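Local coordinates for mandelate racemase/muconate lactonizing enzyme-like protein (Rubrobacter xylanophilus DSM 9941, PDB 3CYJ), which belongs to the mandelate racemase/muconate lactonizing enzymes of the enolase superfamily, pairing an N-terminal capping domain with a TIM-barrel domain that carries a sodium ion, at residues T52-L66 / A88-V102. Numbering follows the deposited sequence.
Sequences TYGDVSVGRFVESKL and AIRNAGRPGVGAMAV
F61 of helix 57-66 packs against G98 and A101 of helix 97-102 and against I89 in the loop before it, within the N-terminal alpha+beta domain of the enolase superfamily, where helices pack beside a sheet that includes strands 33-43 and 46-53. The short helical segments cross at -69° with their axes 8.7 Å apart, a closeness consistent with G98 and A101 at the crossing.

Followed outward, F61 starts at CB against V97 CG1. With CG anti to the backbone N (chi1 -163°), the ring is carried across to the second helix, where CD2 lies against A101 CB. CE2 meets I89 CG2 at 3.8 Å, while CE1 reaches A92 CB and has A92 O at the ring edge, in its plane. The nearest atoms at CZ are G98 CA and G93 O. G98 CA sits over one face as a CH-pi contact, 3.7 Å from the F61 ring centroid; having no side chain, G98 suits this place by letting its CA come close to the ring while G93 O lies near by. On the opposite face lies the aliphatic CG of K65, whose chain bends at chi2 and chi3; its NZ donates to a water that in turn donates to A88 O. The lysine suits the place because its methylenes lie against apolar neighbours while its ammonium reaches water at the edge of the contact.

A101 is a knob in a hole formed by V58, F61, V62 and L66, and its lone methyl fits between the close backbones. Branched V58 packs beside it, CG1 touching A101 and CG2 facing V97 and M100.

At the strand end, the T52 and M100 side chains cross at about a right angle; T52 OG1 is hydrogen-bonded to T272 O of the barrel domain. The unbranched, pliable M100 bends at chi3 (-101°), leaving its SD 3.6 Å from Y53 O.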
ATOM      1  N   THR A  52       4.653 -41.191   0.457  1.00 41.35           N
ATOM      2  CA  THR A  52       3.757 -40.067   0.232  1.00 41.50           C
ATOM      3  C   THR A  52       2.432 -40.680  -0.150  1.00 42.47           C
ATOM      4  O   THR A  52       2.367 -41.894  -0.373  1.00 44.30           O
ATOM      5  CB  THR A  52       4.323 -39.081  -0.875  1.00 41.46           C
ATOM      6  OG1 THR A  52       3.572 -37.857  -0.879  1.00 40.77           O
ATOM      7  CG2 THR A  52       4.353 -39.742  -2.289  1.00 36.59           C
ATOM      8  N   TYR A  53       1.362 -39.896  -0.161  1.00 42.17           N
ATOM      9  CA  TYR A  53       0.054 -40.360  -0.638  1.00 42.66           C
ATOM     10  C   TYR A  53      -0.265 -39.558  -1.909  1.00 42.66           C
ATOM     11  O   TYR A  53      -0.152 -38.327  -1.914  1.00 42.75           O
ATOM     12  CB  TYR A  53      -1.030 -40.119   0.404  1.00 41.75           C
ATOM     13  CG  TYR A  53      -0.805 -40.911   1.666  1.00 45.41           C
ATOM     14  CD1 TYR A  53      -1.148 -42.270   1.722  1.00 46.90           C
ATOM     15  CD2 TYR A  53      -0.242 -40.329   2.793  1.00 46.72           C
ATOM     16  CE1 TYR A  53      -0.939 -43.021   2.851  1.00 46.10           C
ATOM     17  CE2 TYR A  53      -0.033 -41.073   3.958  1.00 47.61           C
ATOM     18  CZ  TYR A  53      -0.398 -42.428   3.970  1.00 48.38           C
ATOM     19  OH  TYR A  53      -0.243 -43.212   5.085  1.00 47.01           O
ATOM     20  N   GLY A  54      -0.639 -40.233  -2.986  1.00 42.86           N
ATOM     21  CA  GLY A  54      -0.855 -39.511  -4.230  1.00 43.48           C
ATOM     22  C   GLY A  54      -1.058 -40.492  -5.356  1.00 43.30           C
ATOM     23  O   GLY A  54      -1.470 -41.614  -5.106  1.00 43.33           O
ATOM     24  N   ASP A  55      -0.766 -40.071  -6.594  1.00 42.88           N
ATOM     25  CA  ASP A  55      -0.987 -40.936  -7.738  1.00 41.91           C
ATOM     26  C   ASP A  55       0.179 -41.931  -7.864  1.00 41.97           C
ATOM     27  O   ASP A  55       1.338 -41.580  -7.517  1.00 41.37           O
ATOM     28  CB  ASP A  55      -1.169 -40.126  -9.029  1.00 41.40           C
ATOM     29  CG  ASP A  55      -1.599 -41.021 -10.215  1.00 43.01           C
ATOM     30  OD1 ASP A  55      -2.664 -41.674 -10.096  1.00 41.41           O
ATOM     31  OD2 ASP A  55      -0.854 -41.114 -11.209  1.00 39.74           O
ATOM     32  N   VAL A  56      -0.111 -43.148  -8.372  1.00 41.10           N
ATOM     33  CA  VAL A  56       0.942 -44.127  -8.634  1.00 40.68           C
ATOM     34  C   VAL A  56       2.020 -43.502  -9.503  1.00 40.42           C
ATOM     35  O   VAL A  56       3.179 -43.922  -9.443  1.00 40.29           O
ATOM     36  CB  VAL A  56       0.458 -45.464  -9.365  1.00 41.27           C
ATOM     37  CG1 VAL A  56      -0.329 -46.321  -8.447  1.00 42.30           C
ATOM     38  CG2 VAL A  56      -0.362 -45.186 -10.650  1.00 39.88           C
ATOM     39  N   SER A  57       1.655 -42.522 -10.337  1.00 39.55           N
ATOM     40  CA  SER A  57       2.680 -41.919 -11.199  1.00 38.74           C
ATOM     41  C   SER A  57       3.831 -41.321 -10.391  1.00 38.94           C
ATOM     42  O   SER A  57       4.920 -41.157 -10.933  1.00 39.50           O
ATOM     43  CB  SER A  57       2.079 -40.894 -12.171  1.00 39.29           C
ATOM     44  OG  SER A  57       1.385 -39.879 -11.484  1.00 37.06           O
ATOM     45  N   VAL A  58       3.611 -41.027  -9.101  1.00 38.79           N
ATOM     46  CA  VAL A  58       4.683 -40.541  -8.206  1.00 38.66           C
ATOM     47  C   VAL A  58       5.890 -41.517  -8.177  1.00 39.64           C
ATOM     48  O   VAL A  58       7.063 -41.096  -8.273  1.00 39.12           O
ATOM     49  CB  VAL A  58       4.130 -40.279  -6.755  1.00 39.19           C
ATOM     50  CG1 VAL A  58       5.261 -40.033  -5.737  1.00 38.61           C
ATOM     51  CG2 VAL A  58       3.122 -39.128  -6.749  1.00 37.81           C
ATOM     52  N   GLY A  59       5.598 -42.829  -8.111  1.00 39.90           N
ATOM     53  CA  GLY A  59       6.643 -43.864  -8.159  1.00 40.35           C
ATOM     54  C   GLY A  59       7.502 -43.864  -9.405  1.00 40.27           C
ATOM     55  O   GLY A  59       8.733 -43.953  -9.342  1.00 41.75           O
ATOM     56  N   ARG A  60       6.867 -43.717 -10.553  1.00 40.33           N
ATOM     57  CA  ARG A  60       7.609 -43.551 -11.808  1.00 40.61           C
ATOM     58  C   ARG A  60       8.522 -42.281 -11.838  1.00 39.79           C
ATOM     59  O   ARG A  60       9.689 -42.321 -12.326  1.00 38.79           O
ATOM     60  CB  ARG A  60       6.607 -43.559 -13.000  1.00 42.26           C
ATOM     61  CG  ARG A  60       7.331 -43.662 -14.354  1.00 48.89           C
ATOM     62  CD  ARG A  60       8.109 -45.041 -14.439  1.00 53.73           C
ATOM     63  NE  ARG A  60       9.225 -44.997 -15.378  1.00 56.59           N
ATOM     64  CZ  ARG A  60       9.120 -45.261 -16.685  1.00 59.91           C
ATOM     65  NH1 ARG A  60       7.926 -45.572 -17.232  1.00 59.55           N
ATOM     66  NH2 ARG A  60      10.217 -45.213 -17.450  1.00 57.86           N
ATOM     67  N   PHE A  61       8.005 -41.154 -11.303  1.00 38.12           N
ATOM     68  CA  PHE A  61       8.816 -39.944 -11.151  1.00 37.66           C
ATOM     69  C   PHE A  61      10.080 -40.187 -10.300  1.00 37.54           C
ATOM     70  O   PHE A  61      11.166 -39.746 -10.651  1.00 36.85           O
ATOM     71  CB  PHE A  61       7.984 -38.792 -10.525  1.00 37.43           C
ATOM     72  CG  PHE A  61       8.612 -37.415 -10.698  1.00 37.64           C
ATOM     73  CD1 PHE A  61       8.180 -36.552 -11.699  1.00 34.57           C
ATOM     74  CD2 PHE A  61       9.647 -36.981  -9.841  1.00 38.37           C
ATOM     75  CE1 PHE A  61       8.784 -35.252 -11.862  1.00 35.09           C
ATOM     76  CE2 PHE A  61      10.232 -35.713  -9.982  1.00 34.87           C
ATOM     77  CZ  PHE A  61       9.796 -34.845 -11.002  1.00 34.06           C
ATOM     78  N   VAL A  62       9.924 -40.843  -9.155  1.00 38.58           N
ATOM     79  CA  VAL A  62      11.106 -41.254  -8.329  1.00 39.68           C
ATOM     80  C   VAL A  62      12.111 -42.076  -9.136  1.00 40.24           C
ATOM     81  O   VAL A  62      13.322 -41.775  -9.157  1.00 40.23           O
ATOM     82  CB  VAL A  62      10.689 -42.069  -7.072  1.00 39.17           C
ATOM     83  CG1 VAL A  62      11.915 -42.608  -6.302  1.00 37.20           C
ATOM     84  CG2 VAL A  62       9.741 -41.228  -6.178  1.00 38.35           C
ATOM     85  N   GLU A  63      11.609 -43.109  -9.826  1.00 41.99           N
ATOM     86  CA  GLU A  63      12.517 -43.979 -10.606  1.00 42.70           C
ATOM     87  C   GLU A  63      13.259 -43.150 -11.631  1.00 42.06           C
ATOM     88  O   GLU A  63      14.478 -43.226 -11.741  1.00 41.59           O
ATOM     89  CB  GLU A  63      11.756 -45.124 -11.279  1.00 41.90           C
ATOM     90  CG  GLU A  63      11.239 -46.072 -10.240  1.00 48.64           C
ATOM     91  CD  GLU A  63      10.104 -46.998 -10.730  1.00 56.55           C
ATOM     92  OE1 GLU A  63       9.686 -46.958 -11.924  1.00 61.06           O
ATOM     93  OE2 GLU A  63       9.601 -47.758  -9.878  1.00 60.92           O
ATOM     94  N   SER A  64      12.496 -42.314 -12.348  1.00 41.77           N
ATOM     95  CA  SER A  64      12.999 -41.663 -13.534  1.00 40.92           C
ATOM     96  C   SER A  64      13.934 -40.530 -13.186  1.00 41.00           C
ATOM     97  O   SER A  64      14.969 -40.347 -13.842  1.00 39.65           O
ATOM     98  CB  SER A  64      11.823 -41.177 -14.364  1.00 41.21           C
ATOM     99  OG  SER A  64      12.260 -40.228 -15.322  1.00 43.30           O
ATOM    100  N   LYS A  65      13.580 -39.743 -12.168  1.00 39.96           N
ATOM    101  CA  LYS A  65      14.325 -38.513 -11.925  1.00 39.73           C
ATOM    102  C   LYS A  65      15.137 -38.539 -10.611  1.00 39.55           C
ATOM    103  O   LYS A  65      16.139 -37.875 -10.516  1.00 38.64           O
ATOM    104  CB  LYS A  65      13.384 -37.282 -11.895  1.00 39.96           C
ATOM    105  CG  LYS A  65      12.712 -36.928 -13.207  1.00 41.16           C
ATOM    106  CD  LYS A  65      13.741 -36.788 -14.360  1.00 44.07           C
ATOM    107  CE  LYS A  65      14.591 -35.594 -14.220  1.00 47.04           C
ATOM    108  NZ  LYS A  65      15.740 -35.587 -15.216  1.00 51.93           N
ATOM    109  N   LEU A  66      14.686 -39.266  -9.594  1.00 38.84           N
ATOM    110  CA  LEU A  66      15.271 -39.076  -8.283  1.00 39.04           C
ATOM    111  C   LEU A  66      16.308 -40.137  -7.871  1.00 39.35           C
ATOM    112  O   LEU A  66      17.329 -39.804  -7.280  1.00 38.94           O
ATOM    113  CB  LEU A  66      14.130 -38.951  -7.246  1.00 39.47           C
ATOM    114  CG  LEU A  66      13.119 -37.805  -7.560  1.00 36.91           C
ATOM    115  CD1 LEU A  66      12.152 -37.616  -6.435  1.00 31.41           C
ATOM    116  CD2 LEU A  66      13.864 -36.433  -7.893  1.00 34.95           C
ATOM    117  N   ALA A  88      17.588 -30.663 -10.202  1.00 39.74           N
ATOM    118  CA  ALA A  88      17.523 -31.618 -11.300  1.00 39.70           C
ATOM    119  C   ALA A  88      16.145 -31.665 -11.932  1.00 39.75           C
ATOM    120  O   ALA A  88      16.046 -32.013 -13.111  1.00 41.24           O
ATOM    121  CB  ALA A  88      17.933 -33.035 -10.833  1.00 38.85           C
ATOM    122  N   ILE A  89      15.080 -31.347 -11.185  1.00 39.45           N
ATOM    123  CA  ILE A  89      13.746 -31.540 -11.756  1.00 39.41           C
ATOM    124  C   ILE A  89      13.067 -30.263 -12.334  1.00 40.33           C
ATOM    125  O   ILE A  89      11.868 -30.261 -12.583  1.00 39.36           O
ATOM    126  CB  ILE A  89      12.817 -32.274 -10.772  1.00 39.71           C
ATOM    127  CG1 ILE A  89      12.463 -31.391  -9.560  1.00 37.50           C
ATOM    128  CG2 ILE A  89      13.421 -33.621 -10.330  1.00 38.63           C
ATOM    129  CD1 ILE A  89      11.584 -32.148  -8.602  1.00 30.81           C
ATOM    130  N   ARG A  90      13.845 -29.211 -12.582  1.00 40.79           N
ATOM    131  CA  ARG A  90      13.304 -27.942 -13.047  1.00 42.84           C
ATOM    132  C   ARG A  90      12.372 -28.134 -14.241  1.00 44.38           C
ATOM    133  O   ARG A  90      11.221 -27.628 -14.208  1.00 44.85           O
ATOM    134  CB  ARG A  90      14.426 -26.961 -13.436  1.00 43.25           C
ATOM    135  CG  ARG A  90      13.925 -25.569 -13.883  1.00 43.94           C
ATOM    136  CD  ARG A  90      15.037 -24.770 -14.584  1.00 42.69           C
ATOM    137  NE  ARG A  90      15.100 -25.112 -15.999  1.00 40.62           N
ATOM    138  CZ  ARG A  90      16.072 -24.730 -16.824  1.00 39.26           C
ATOM    139  NH1 ARG A  90      17.109 -24.035 -16.346  1.00 39.52           N
ATOM    140  NH2 ARG A  90      16.042 -25.095 -18.118  1.00 35.36           N
ATOM    141  N   ASN A  91      12.835 -28.866 -15.270  1.00 44.29           N
ATOM    142  CA  ASN A  91      12.004 -29.133 -16.457  1.00 45.88           C
ATOM    143  C   ASN A  91      10.955 -30.212 -16.264  1.00 46.24           C
ATOM    144  O   ASN A  91       9.989 -30.272 -17.041  1.00 46.42           O
ATOM    145  CB  ASN A  91      12.821 -29.572 -17.663  1.00 44.35           C
ATOM    146  CG  ASN A  91      13.609 -28.453 -18.275  1.00 48.21           C
ATOM    147  OD1 ASN A  91      13.406 -27.241 -17.967  1.00 47.81           O
ATOM    148  ND2 ASN A  91      14.551 -28.842 -19.164  1.00 47.10           N
ATOM    149  N   ALA A  92      11.177 -31.108 -15.298  1.00 46.18           N
ATOM    150  CA  ALA A  92      10.289 -32.271 -15.144  1.00 45.85           C
ATOM    151  C   ALA A  92       9.049 -31.837 -14.346  1.00 46.06           C
ATOM    152  O   ALA A  92       7.998 -32.497 -14.373  1.00 47.06           O
ATOM    153  CB  ALA A  92      11.018 -33.422 -14.476  1.00 44.77           C
ATOM    154  N   GLY A  93       9.164 -30.700 -13.671  1.00 45.29           N
ATOM    155  CA  GLY A  93       8.053 -30.152 -12.942  1.00 45.56           C
ATOM    156  C   GLY A  93       8.200 -30.365 -11.444  1.00 46.28           C
ATOM    157  O   GLY A  93       8.022 -31.479 -10.915  1.00 46.04           O
ATOM    158  N   ARG A  94       8.528 -29.275 -10.773  1.00 45.84           N
ATOM    159  CA  ARG A  94       8.895 -29.296  -9.388  1.00 46.50           C
ATOM    160  C   ARG A  94       7.691 -29.492  -8.454  1.00 45.68           C
ATOM    161  O   ARG A  94       7.771 -30.266  -7.478  1.00 46.13           O
ATOM    162  CB  ARG A  94       9.654 -28.001  -9.077  1.00 46.70           C
ATOM    163  CG  ARG A  94      10.814 -28.113  -8.149  1.00 50.40           C
ATOM    164  CD  ARG A  94      11.618 -26.823  -8.223  1.00 56.29           C
ATOM    165  NE  ARG A  94      12.844 -26.979  -9.015  1.00 57.75           N
ATOM    166  CZ  ARG A  94      13.474 -25.978  -9.615  1.00 56.64           C
ATOM    167  NH1 ARG A  94      12.962 -24.754  -9.536  1.00 56.45           N
ATOM    168  NH2 ARG A  94      14.603 -26.200 -10.284  1.00 56.95           N
ATOM    169  N   PRO A  95       6.560 -28.791  -8.730  1.00 45.12           N
ATOM    170  CA  PRO A  95       5.411 -28.857  -7.806  1.00 43.81           C
ATOM    171  C   PRO A  95       4.514 -30.081  -8.042  1.00 42.88           C
ATOM    172  O   PRO A  95       4.640 -30.717  -9.060  1.00 43.69           O
ATOM    173  CB  PRO A  95       4.641 -27.573  -8.127  1.00 43.45           C
ATOM    174  CG  PRO A  95       4.945 -27.275  -9.559  1.00 44.02           C
ATOM    175  CD  PRO A  95       6.264 -27.959  -9.918  1.00 44.79           C
ATOM    176  N   GLY A  96       3.594 -30.370  -7.129  1.00 41.03           N
ATOM    177  CA  GLY A  96       2.654 -31.465  -7.310  1.00 40.02           C
ATOM    178  C   GLY A  96       3.278 -32.868  -7.234  1.00 39.37           C
ATOM    179  O   GLY A  96       3.988 -33.193  -6.285  1.00 39.52           O
ATOM    180  N   VAL A  97       3.050 -33.686  -8.256  1.00 37.89           N
ATOM    181  CA  VAL A  97       3.620 -35.040  -8.285  1.00 37.15           C
ATOM    182  C   VAL A  97       5.134 -35.051  -7.953  1.00 37.28           C
ATOM    183  O   VAL A  97       5.560 -35.880  -7.146  1.00 37.59           O
ATOM    184  CB  VAL A  97       3.432 -35.692  -9.696  1.00 36.81           C
ATOM    185  CG1 VAL A  97       4.427 -36.875  -9.903  1.00 33.40           C
ATOM    186  CG2 VAL A  97       1.999 -36.089  -9.890  1.00 34.79           C
ATOM    187  N   GLY A  98       5.911 -34.147  -8.593  1.00 36.11           N
ATOM    188  CA  GLY A  98       7.360 -34.035  -8.392  1.00 35.49           C
ATOM    189  C   GLY A  98       7.719 -33.729  -6.936  1.00 36.28           C
ATOM    190  O   GLY A  98       8.739 -34.250  -6.400  1.00 37.30           O
ATOM    191  N   ALA A  99       6.893 -32.907  -6.277  1.00 35.20           N
ATOM    192  CA  ALA A  99       7.174 -32.498  -4.907  1.00 35.58           C
ATOM    193  C   ALA A  99       6.867 -33.644  -3.969  1.00 35.20           C
ATOM    194  O   ALA A  99       7.547 -33.852  -2.953  1.00 34.30           O
ATOM    195  CB  ALA A  99       6.314 -31.261  -4.520  1.00 34.53           C
ATOM    196  N   MET A 100       5.789 -34.354  -4.284  1.00 35.16           N
ATOM    197  CA  MET A 100       5.384 -35.537  -3.531  1.00 35.98           C
ATOM    198  C   MET A 100       6.515 -36.598  -3.588  1.00 37.20           C
ATOM    199  O   MET A 100       6.834 -37.240  -2.571  1.00 38.18           O
ATOM    200  CB  MET A 100       4.083 -36.092  -4.104  1.00 34.38           C
ATOM    201  CG  MET A 100       2.907 -35.292  -3.653  1.00 36.49           C
ATOM    202  SD  MET A 100       1.265 -35.852  -4.089  1.00 35.24           S
ATOM    203  CE  MET A 100       1.065 -34.726  -5.386  1.00 34.96           C
ATOM    204  N   ALA A 101       7.139 -36.730  -4.767  1.00 37.20           N
ATOM    205  CA  ALA A 101       8.230 -37.680  -4.961  1.00 37.28           C
ATOM    206  C   ALA A 101       9.467 -37.261  -4.171  1.00 37.59           C
ATOM    207  O   ALA A 101      10.056 -38.090  -3.430  1.00 36.78           O
ATOM    208  CB  ALA A 101       8.565 -37.847  -6.454  1.00 36.26           C
ATOM    209  N   VAL A 102       9.905 -36.006  -4.358  1.00 37.26           N
ATOM    210  CA  VAL A 102      11.021 -35.490  -3.537  1.00 36.55           C
ATOM    211  C   VAL A 102      10.775 -35.727  -2.026  1.00 36.89           C
ATOM    212  O   VAL A 102      11.666 -36.138  -1.290  1.00 37.54           O
ATOM    213  CB  VAL A 102      11.301 -33.987  -3.800  1.00 36.44           C
ATOM    214  CG1 VAL A 102      12.244 -33.455  -2.753  1.00 36.85           C
ATOM    215  CG2 VAL A 102      11.945 -33.767  -5.198  1.00 33.55           C
TER
HETATM  216  O   HOH W   1      17.734 -33.376 -14.858  1.00 45.75           O